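Local atomic coordinates of ScaE cell-surface anchored scaffoldin protein (PDB entry 2ZF9), a protein that probably holds cellulosome components at the bacterial cell surface through this cohesin module, which binds a dockerin partner. Residues Asn108-Ala113 / Trp127-Gln132; Leu34-Lys39 / Tyr143-Ala148. One frame throughout, in Å; residues are numbered along the deposited sequence.

Contact 1 (Asn108-Ala113 / Trp127-Gln132); sequences NSFFTA and WSFVLQ
Thr-112 and Trp-127 pass alongside each other, their side chains pointing opposite ways. From CB outward, the atoms of Thr-112 spread over one face of the indole of Trp-127. CB lies over that face, 3.7 Å from the centroid of the Trp-127 five-membered ring. This is a CH-pi contact. CG2 sits over the same ring system, offset toward its rim, with Trp-127 CE2 its nearest atom at 3.8 Å. With chi1 near 62°, OG1 sits between the backbone N and the carbonyl carbon, while CG2 falls beside the backbone N, over the indole. OG1 hydrogen-bonds to Leu-69 O on strand 66-73. It also accepts from a water at 2.9 Å from Thr-112 OG1. The same water takes the indole N-H, with Trp-127 NE1 3.0 Å from the water oxygen, so the N-H of this buried tryptophan has a partner.

Strands 109-113 and 127-132 do not pair; they run nearly antiparallel (159°), with axes 10.2 Å apart at closest. They face each other across the interior of the beta sandwich expected of a cohesin. Strand 66-73 flanks segment 108-113, and strand 50-58 flanks segment 127-132.

Further along, Phe-110 turns its ring edge toward the face of Phe-129. This is a T-shaped pair, with centroids 5.0 Å apart and planes at 66°. The ring atom of Phe-110 that comes nearest is CZ, 3.5 Å from Phe-129 CG. Phe-110 CE1 reaches Phe-129 CD2 at 3.7 Å. Ile-71 touches both phenylalanines. At the other end, Ala-113 O lies in the indole plane at its edge, near Trp-127 CZ2.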
loop_
_atom_site.group_PDB
_atom_site.type_symbol
_atom_site.label_atom_id
_atom_site.label_comp_id
_atom_site.label_asym_id
_atom_site.label_seq_id
_atom_site.Cartn_x
_atom_site.Cartn_y
_atom_site.Cartn_z
ATOM N N ASN A 108 -2.968 -4.110 13.796
ATOM C CA ASN A 108 -2.587 -4.765 12.541
ATOM C C ASN A 108 -2.684 -3.838 11.306
ATOM O O ASN A 108 -2.979 -4.289 10.211
ATOM C CB ASN A 108 -3.363 -6.079 12.342
ATOM C CG ASN A 108 -4.794 -5.838 11.965
ATOM O OD1 ASN A 108 -5.443 -4.978 12.550
ATOM N ND2 ASN A 108 -5.283 -6.549 10.952
ATOM N N SER A 109 -2.384 -2.549 11.477
ATOM C CA SER A 109 -2.458 -1.608 10.351
ATOM C C SER A 109 -1.690 -0.322 10.670
ATOM O O SER A 109 -1.563 0.069 11.845
ATOM C CB SER A 109 -3.932 -1.285 10.015
ATOM O OG SER A 109 -4.540 -0.487 11.012
ATOM N N PHE A 110 -1.226 0.348 9.620
ATOM C CA PHE A 110 -0.653 1.682 9.773
ATOM C C PHE A 110 -1.107 2.588 8.618
ATOM O O PHE A 110 -1.641 2.140 7.606
ATOM C CB PHE A 110 0.902 1.632 9.931
ATOM C CG PHE A 110 1.639 1.097 8.721
ATOM C CD1 PHE A 110 1.801 -0.291 8.536
ATOM C CD2 PHE A 110 2.188 1.972 7.775
ATOM C CE1 PHE A 110 2.474 -0.820 7.438
ATOM C CE2 PHE A 110 2.889 1.463 6.653
ATOM C CZ PHE A 110 3.047 0.076 6.473
ATOM N N PHE A 111 -0.917 3.871 8.806
ATOM C CA PHE A 111 -1.393 4.855 7.852
ATOM C C PHE A 111 -0.207 5.608 7.292
ATOM O O PHE A 111 0.732 5.977 8.036
ATOM C CB PHE A 111 -2.368 5.828 8.535
ATOM C CG PHE A 111 -2.837 6.961 7.634
ATOM C CD1 PHE A 111 -3.583 6.692 6.477
ATOM C CD2 PHE A 111 -2.564 8.281 7.969
ATOM C CE1 PHE A 111 -4.049 7.739 5.647
ATOM C CE2 PHE A 111 -3.007 9.337 7.177
ATOM C CZ PHE A 111 -3.757 9.088 6.028
ATOM N N THR A 112 -0.239 5.829 5.983
ATOM C CA THR A 112 0.799 6.641 5.320
ATOM C C THR A 112 0.126 7.780 4.579
ATOM O O THR A 112 -0.997 7.624 4.104
ATOM C CB THR A 112 1.609 5.809 4.295
ATOM O OG1 THR A 112 0.720 5.334 3.252
ATOM C CG2 THR A 112 2.359 4.625 5.014
ATOM N N ALA A 113 0.806 8.922 4.447
ATOM C CA ALA A 113 0.219 10.095 3.752
ATOM C C ALA A 113 1.339 10.869 3.076
ATOM O O ALA A 113 2.463 10.888 3.563
ATOM C CB ALA A 113 -0.557 11.040 4.738
ATOM N N TRP A 127 6.631 3.264 -0.174
ATOM C CA TRP A 127 6.955 3.032 1.234
ATOM C C TRP A 127 7.569 1.669 1.390
ATOM O O TRP A 127 7.175 0.714 0.701
ATOM C CB TRP A 127 5.712 3.110 2.115
ATOM C CG TRP A 127 5.149 4.440 2.194
ATOM C CD1 TRP A 127 4.058 4.929 1.489
ATOM C CD2 TRP A 127 5.590 5.499 3.049
ATOM N NE1 TRP A 127 3.843 6.238 1.834
ATOM C CE2 TRP A 127 4.759 6.610 2.793
ATOM C CE3 TRP A 127 6.621 5.618 4.004
ATOM C CZ2 TRP A 127 4.908 7.839 3.471
ATOM C CZ3 TRP A 127 6.770 6.835 4.672
ATOM C CH2 TRP A 127 5.910 7.927 4.407
ATOM N N SER A 128 8.563 1.588 2.271
ATOM C CA SER A 128 9.127 0.326 2.649
ATOM C C SER A 128 8.890 0.120 4.166
ATOM O O SER A 128 8.911 1.071 4.936
ATOM C CB SER A 128 10.628 0.377 2.286
ATOM O OG SER A 128 11.302 -0.664 2.894
ATOM N N PHE A 129 8.694 -1.116 4.601
ATOM C CA PHE A 129 8.379 -1.405 6.008
ATOM C C PHE A 129 8.698 -2.874 6.291
ATOM O O PHE A 129 8.905 -3.661 5.362
ATOM C CB PHE A 129 6.890 -1.084 6.354
ATOM C CG PHE A 129 5.871 -1.769 5.437
ATOM C CD1 PHE A 129 5.643 -1.288 4.146
ATOM C CD2 PHE A 129 5.161 -2.909 5.875
ATOM C CE1 PHE A 129 4.690 -1.896 3.312
ATOM C CE2 PHE A 129 4.207 -3.525 5.041
ATOM C CZ PHE A 129 3.989 -3.018 3.755
ATOM N N VAL A 130 8.769 -3.228 7.566
ATOM C CA VAL A 130 9.221 -4.572 7.948
ATOM C C VAL A 130 8.123 -5.265 8.757
ATOM O O VAL A 130 7.652 -4.706 9.757
ATOM C CB VAL A 130 10.535 -4.500 8.810
ATOM C CG1 VAL A 130 10.958 -5.876 9.343
ATOM C CG2 VAL A 130 11.684 -3.899 7.981
ATOM N N LEU A 131 7.765 -6.492 8.345
ATOM C CA LEU A 131 6.814 -7.314 9.067
ATOM C C LEU A 131 7.532 -8.564 9.514
ATOM O O LEU A 131 8.305 -9.149 8.756
ATOM C CB LEU A 131 5.601 -7.692 8.180
ATOM C CG LEU A 131 4.695 -6.514 7.806
ATOM C CD1 LEU A 131 3.591 -6.952 6.855
ATOM C CD2 LEU A 131 4.095 -5.891 9.060
ATOM N N GLN A 132 7.284 -8.964 10.751
ATOM C CA GLN A 132 7.896 -10.178 11.256
ATOM C C GLN A 132 6.904 -11.367 11.297
ATOM O O GLN A 132 5.780 -11.266 11.781
ATOM C CB GLN A 132 8.569 -9.927 12.614
ATOM C CG GLN A 132 9.288 -11.186 13.181
ATOM C CD GLN A 132 9.989 -10.908 14.503
ATOM O OE1 GLN A 132 9.478 -10.163 15.335
ATOM N NE2 GLN A 132 11.171 -11.519 14.701
HETATM O O HOH W 1 1.144 7.421 1.256
#

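Contact 2 (Leu34-Lys39 / Tyr143-Ala148); sequences LSITKK and YDVQVA
Ile-36 reaches across to Val-145 and Val-147 by apolar contact. Its two branches divide the work. CG2 meets Val-145 CG1 at 3.7 Å, with the two side chains roughly perpendicular. CD1 extends to Val-147 CG2 at 4.0 Å. The extended second torsion, chi2 172°, carries CD1 out to that depth.

The second kind of contact is side chain on backbone. CD1 of Ile-36 rests 3.5 Å from Val-145 O. Gln-146 C and Val-147 N lie only slightly further from CD1.

Segments 34-39 and 143-148 run nearly antiparallel, at 158° between strands 34-36 and 143-148, but are not paired. Strand 180-187 pairs with both, parallel to 33-41 and antiparallel to 142-149, and so joins them in the cohesin beta sandwich. Met-53 and Leu-55 of strand 50-58 also touch Ile-36. Cutting Ile-36 back to an alanine would probably cost Val-145 and Val-147 this shared apolar contact and open a gap above the backbone at Gln-146.

Polar bonds go to other strands. Val-147 N hydrogen-bonds to Gln-182 OE1, and Gln-146 OE1 to Gln-72 NE2.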
loop_
_atom_site.group_PDB
_atom_site.type_symbol
_atom_site.label_atom_id
_atom_site.label_comp_id
_atom_site.label_asym_id
_atom_site.label_seq_id
_atom_site.Cartn_x
_atom_site.Cartn_y
_atom_site.Cartn_z
ATOM N N LEU A 34 -1.360 0.263 -7.433
ATOM C CA LEU A 34 -0.604 0.174 -6.194
ATOM C C LEU A 34 -0.418 -1.291 -5.919
ATOM O O LEU A 34 -1.395 -2.061 -5.983
ATOM C CB LEU A 34 -1.379 0.800 -5.037
ATOM C CG LEU A 34 -1.717 2.275 -5.167
ATOM C CD1 LEU A 34 -2.373 2.742 -3.860
ATOM C CD2 LEU A 34 -0.451 3.054 -5.475
ATOM N N SER A 35 0.816 -1.693 -5.617
ATOM C CA SER A 35 1.068 -3.114 -5.372
ATOM C C SER A 35 1.934 -3.309 -4.138
ATOM O O SER A 35 2.811 -2.478 -3.832
ATOM C CB SER A 35 1.698 -3.788 -6.612
ATOM O OG SER A 35 2.909 -3.170 -6.955
ATOM N N ILE A 36 1.674 -4.400 -3.422
ATOM C CA ILE A 36 2.490 -4.773 -2.250
ATOM C C ILE A 36 3.228 -6.052 -2.594
ATOM O O ILE A 36 2.692 -6.921 -3.300
ATOM C CB ILE A 36 1.626 -4.950 -1.015
ATOM C CG1 ILE A 36 1.034 -3.579 -0.601
ATOM C CG2 ILE A 36 2.405 -5.657 0.146
ATOM C CD1 ILE A 36 -0.012 -3.690 0.526
ATOM N N THR A 37 4.459 -6.138 -2.094
ATOM C CA THR A 37 5.343 -7.292 -2.267
ATOM C C THR A 37 4.611 -8.623 -2.076
ATOM O O THR A 37 3.870 -8.808 -1.118
ATOM C CB THR A 37 6.533 -7.213 -1.255
ATOM O OG1 THR A 37 7.137 -5.900 -1.313
ATOM C CG2 THR A 37 7.586 -8.287 -1.573
ATOM N N LYS A 38 4.865 -9.550 -2.994
ATOM C CA LYS A 38 4.433 -10.949 -2.838
ATOM C C LYS A 38 5.663 -11.760 -2.529
ATOM O O LYS A 38 6.452 -12.072 -3.429
ATOM C CB LYS A 38 3.756 -11.441 -4.121
ATOM C CG LYS A 38 2.435 -10.753 -4.363
ATOM C CD LYS A 38 1.923 -11.053 -5.750
ATOM C CE LYS A 38 0.585 -10.382 -5.967
ATOM N NZ LYS A 38 -0.062 -10.816 -7.245
ATOM N N LYS A 39 5.849 -12.060 -1.242
ATOM C CA LYS A 39 7.096 -12.635 -0.785
ATOM C C LYS A 39 6.910 -14.112 -0.465
ATOM O O LYS A 39 5.999 -14.471 0.289
ATOM C CB LYS A 39 7.601 -11.885 0.460
ATOM C CG LYS A 39 8.952 -12.355 0.995
ATOM C CD LYS A 39 10.103 -11.991 0.038
ATOM C CE LYS A 39 10.767 -10.685 0.394
ATOM N NZ LYS A 39 12.242 -10.852 0.194
ATOM N N TYR A 143 0.219 -15.094 4.798
ATOM C CA TYR A 143 -0.197 -13.946 5.614
ATOM C C TYR A 143 -0.400 -12.766 4.666
ATOM O O TYR A 143 0.578 -12.292 4.083
ATOM C CB TYR A 143 0.925 -13.605 6.593
ATOM C CG TYR A 143 1.404 -14.778 7.415
ATOM C CD1 TYR A 143 0.731 -15.150 8.596
ATOM C CD2 TYR A 143 2.527 -15.514 7.029
ATOM C CE1 TYR A 143 1.183 -16.237 9.374
ATOM C CE2 TYR A 143 2.987 -16.595 7.792
ATOM C CZ TYR A 143 2.298 -16.960 8.949
ATOM O OH TYR A 143 2.731 -18.018 9.699
ATOM N N ASP A 144 -1.656 -12.324 4.491
ATOM C CA ASP A 144 -2.014 -11.255 3.534
ATOM C C ASP A 144 -1.543 -9.875 4.036
ATOM O O ASP A 144 -1.555 -9.597 5.247
ATOM C CB ASP A 144 -3.547 -11.198 3.316
ATOM C CG ASP A 144 -4.079 -12.383 2.566
ATOM O OD1 ASP A 144 -3.363 -12.909 1.697
ATOM O OD2 ASP A 144 -5.225 -12.769 2.837
ATOM N N VAL A 145 -1.137 -9.025 3.092
ATOM C CA VAL A 145 -0.738 -7.638 3.406
ATOM C C VAL A 145 -1.397 -6.779 2.326
ATOM O O VAL A 145 -1.136 -6.961 1.126
ATOM C CB VAL A 145 0.824 -7.510 3.350
ATOM C CG1 VAL A 145 1.285 -6.074 3.692
ATOM C CG2 VAL A 145 1.484 -8.533 4.288
ATOM N N GLN A 146 -2.221 -5.827 2.769
ATOM C CA GLN A 146 -3.249 -5.242 1.940
ATOM C C GLN A 146 -3.350 -3.722 2.087
ATOM O O GLN A 146 -3.232 -3.173 3.187
ATOM C CB GLN A 146 -4.611 -5.838 2.320
ATOM C CG GLN A 146 -4.712 -7.334 2.106
ATOM C CD GLN A 146 -6.077 -7.881 2.534
ATOM O OE1 GLN A 146 -6.676 -7.419 3.513
ATOM N NE2 GLN A 146 -6.554 -8.860 1.807
ATOM N N VAL A 147 -3.650 -3.062 0.972
ATOM C CA VAL A 147 -4.214 -1.702 1.032
ATOM C C VAL A 147 -5.696 -1.811 1.322
ATOM O O VAL A 147 -6.392 -2.576 0.670
ATOM C CB VAL A 147 -4.051 -0.944 -0.319
ATOM C CG1 VAL A 147 -4.749 0.477 -0.223
ATOM C CG2 VAL A 147 -2.536 -0.807 -0.669
ATOM N N ALA A 148 -6.177 -1.045 2.296
ATOM C CA ALA A 148 -7.586 -1.089 2.691
ATOM C C ALA A 148 -8.199 0.305 2.523
ATOM O O ALA A 148 -7.513 1.293 2.732
ATOM C CB ALA A 148 -7.696 -1.529 4.171
#

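Both contacts belong to the core; among the touching residues, only Ala-113 in contact 1 and Gln-146 in contact 2 are partly exposed. The centres of contact 1 and contact 2 lie about 10 Å apart. The two meet directly: Leu-131 CD1 of contact 1 is 3.7 Å from Val-145 CG2 of contact 2. Phe-129 CZ packs on Val-145 CG1 as well. Strands 124-132 and 142-149, consecutive in sequence, serve one contact each. Strands 50-58 and 66-73 border both. The chemistry differs. Contact 1 is mainly aromatic and includes a water-bridged polar pair. Contact 2 is aliphatic, with no bridging water, and joins segments much further apart in sequence.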